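PDB 2IP2: phenazine-1-carboxylate N-methyltransferase from Pseudomonas aeruginosa, which transfers a methyl group from S-adenosyl-L-methionine to phenazine-1-carboxylate, giving 5-methylphenazine-1-carboxylate on the route to the virulence pigment pyocyanin. Local coordinates for residues A[161-166]-A[320-325]. Numbering follows the deposited sequence.
Sequences PRLLDF and VDLPME
Leu163, in the last turn of helix 154-163, touches Val320 of strand 314-322 and Leu322 two residues on, in both cases through methyl groups. Leu163 and Val320 extend toward each other tip to tip: CG1 of Val320 approaches both branches of the leucine, 3.5 Å from CD1 and 3.9 Å from CD2. With chi1 at 176°, that CG1 lies opposite the backbone N and reaches forward to the helix end, while the beta-branch suits Val320 to its extended backbone. Leu322 comes in at a slant, its CD2 3.3 Å from CD1 of Leu163, closer than a usual carbon-carbon contact. Leucine suits position 163 because its long, forked side chain can span much of the 8.8 Å between its CA and that of Val320; at Leu322 the end of the chain comes nearer than its start. Met328 on the adjacent strand 326-333 touches all three residues and widens the apolar patch.

Arg318, earlier on the same strand as Val320, gives a hydrogen bond from NH1 to the carbonyl O of Leu163.

Strand 314-322 is an outermost strand, within this chain, of the mixed seven-stranded Rossmann-like methyltransferase sheet. Its side chains thus meet the helix end in a small apolar seam burying 113 Å², to which Arg318 adds the direction that methyl contacts lack.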
loop_
_atom_site.group_PDB
_atom_site.type_symbol
_atom_site.label_atom_id
_atom_site.label_comp_id
_atom_site.label_asym_id
_atom_site.label_seq_id
_atom_site.Cartn_x
_atom_site.Cartn_y
_atom_site.Cartn_z
ATOM N N PRO A 161 -21.839 21.869 -9.827
ATOM C CA PRO A 161 -22.719 23.046 -9.808
ATOM C C PRO A 161 -22.083 24.303 -9.200
ATOM O O PRO A 161 -22.734 25.369 -9.223
ATOM C CB PRO A 161 -23.888 22.591 -8.948
ATOM C CG PRO A 161 -23.266 21.548 -8.019
ATOM C CD PRO A 161 -22.296 20.821 -8.889
ATOM N N ARG A 162 -20.881 24.178 -8.618
ATOM C CA ARG A 162 -20.083 25.355 -8.211
ATOM C C ARG A 162 -19.292 25.896 -9.398
ATOM O O ARG A 162 -19.009 27.088 -9.449
ATOM C CB ARG A 162 -19.105 25.052 -7.058
ATOM C CG ARG A 162 -19.754 24.617 -5.726
ATOM C CD ARG A 162 -18.720 24.375 -4.588
ATOM N NE ARG A 162 -19.300 23.583 -3.490
ATOM C CZ ARG A 162 -18.903 22.351 -3.129
ATOM N NH1 ARG A 162 -17.884 21.748 -3.745
ATOM N NH2 ARG A 162 -19.522 21.712 -2.133
ATOM N N LEU A 163 -18.917 25.036 -10.347
ATOM C CA LEU A 163 -18.186 25.505 -11.551
ATOM C C LEU A 163 -19.110 25.899 -12.712
ATOM O O LEU A 163 -18.739 26.727 -13.544
ATOM C CB LEU A 163 -17.204 24.444 -12.045
ATOM C CG LEU A 163 -16.007 24.018 -11.192
ATOM C CD1 LEU A 163 -15.601 22.585 -11.621
ATOM C CD2 LEU A 163 -14.793 24.975 -11.314
ATOM N N LEU A 164 -20.287 25.299 -12.790
ATOM C CA LEU A 164 -21.229 25.629 -13.843
ATOM C C LEU A 164 -22.444 26.274 -13.220
ATOM O O LEU A 164 -22.809 25.956 -12.092
ATOM C CB LEU A 164 -21.650 24.370 -14.638
ATOM C CG LEU A 164 -20.591 23.380 -15.171
ATOM C CD1 LEU A 164 -21.196 22.426 -16.171
ATOM C CD2 LEU A 164 -19.452 24.060 -15.864
ATOM N N ASP A 165 -23.090 27.171 -13.965
ATOM C CA ASP A 165 -24.263 27.833 -13.468
ATOM C C ASP A 165 -25.530 27.063 -13.910
ATOM O O ASP A 165 -25.873 27.041 -15.075
ATOM C CB ASP A 165 -24.249 29.311 -13.972
ATOM C CG ASP A 165 -25.306 30.213 -13.291
ATOM O OD1 ASP A 165 -26.202 29.749 -12.536
ATOM O OD2 ASP A 165 -25.231 31.445 -13.547
ATOM N N PHE A 166 -26.209 26.407 -12.979
ATOM C CA PHE A 166 -27.464 25.735 -13.306
ATOM C C PHE A 166 -28.691 26.584 -12.984
ATOM O O PHE A 166 -29.818 26.135 -13.190
ATOM C CB PHE A 166 -27.567 24.377 -12.604
ATOM C CG PHE A 166 -26.631 23.361 -13.154
ATOM C CD1 PHE A 166 -25.302 23.341 -12.730
ATOM C CD2 PHE A 166 -27.081 22.395 -14.061
ATOM C CE1 PHE A 166 -24.401 22.386 -13.229
ATOM C CE2 PHE A 166 -26.203 21.424 -14.562
ATOM C CZ PHE A 166 -24.860 21.408 -14.139
ATOM N N VAL A 320 -11.350 21.404 -16.576
ATOM C CA VAL A 320 -11.143 21.659 -15.139
ATOM C C VAL A 320 -10.740 20.358 -14.432
ATOM O O VAL A 320 -11.362 19.314 -14.672
ATOM C CB VAL A 320 -12.447 22.248 -14.489
ATOM C CG1 VAL A 320 -12.311 22.449 -12.939
ATOM C CG2 VAL A 320 -12.867 23.535 -15.148
ATOM N N ASP A 321 -9.718 20.412 -13.572
ATOM C CA ASP A 321 -9.355 19.284 -12.724
ATOM C C ASP A 321 -10.225 19.244 -11.502
ATOM O O ASP A 321 -10.200 20.181 -10.676
ATOM C CB ASP A 321 -7.887 19.372 -12.296
ATOM C CG ASP A 321 -6.925 19.156 -13.459
ATOM O OD1 ASP A 321 -7.388 18.718 -14.521
ATOM O OD2 ASP A 321 -5.712 19.400 -13.303
ATOM N N LEU A 322 -10.994 18.167 -11.380
ATOM C CA LEU A 322 -11.879 17.956 -10.215
ATOM C C LEU A 322 -11.228 17.020 -9.178
ATOM O O LEU A 322 -10.197 16.406 -9.454
ATOM C CB LEU A 322 -13.257 17.401 -10.664
ATOM C CG LEU A 322 -14.138 18.062 -11.735
ATOM C CD1 LEU A 322 -15.286 17.067 -12.083
ATOM C CD2 LEU A 322 -14.724 19.397 -11.244
ATOM N N PRO A 323 -11.823 16.904 -7.968
ATOM C CA PRO A 323 -11.264 15.944 -7.002
ATOM C C PRO A 323 -11.177 14.507 -7.501
ATOM O O PRO A 323 -11.927 14.098 -8.408
ATOM C CB PRO A 323 -12.236 16.029 -5.793
ATOM C CG PRO A 323 -12.882 17.357 -5.904
ATOM C CD PRO A 323 -12.964 17.661 -7.408
ATOM N N MET A 324 -10.256 13.756 -6.875
ATOM C CA MET A 324 -10.043 12.338 -7.101
ATOM C C MET A 324 -9.758 12.033 -8.552
ATOM O O MET A 324 -10.399 11.157 -9.156
ATOM C CB MET A 324 -11.232 11.539 -6.595
ATOM C CG MET A 324 -11.790 12.154 -5.322
ATOM S SD MET A 324 -12.421 10.907 -4.222
ATOM C CE MET A 324 -11.532 9.439 -4.839
ATOM N N GLU A 325 -8.807 12.794 -9.110
ATOM C CA GLU A 325 -8.288 12.563 -10.445
ATOM C C GLU A 325 -9.374 12.550 -11.544
ATOM O O GLU A 325 -9.217 11.874 -12.556
ATOM C CB GLU A 325 -7.397 11.287 -10.500
ATOM C CG GLU A 325 -6.106 11.331 -9.649
ATOM C CD GLU A 325 -5.111 12.417 -10.076
ATOM O OE1 GLU A 325 -5.056 12.735 -11.281
ATOM O OE2 GLU A 325 -4.379 12.935 -9.208
#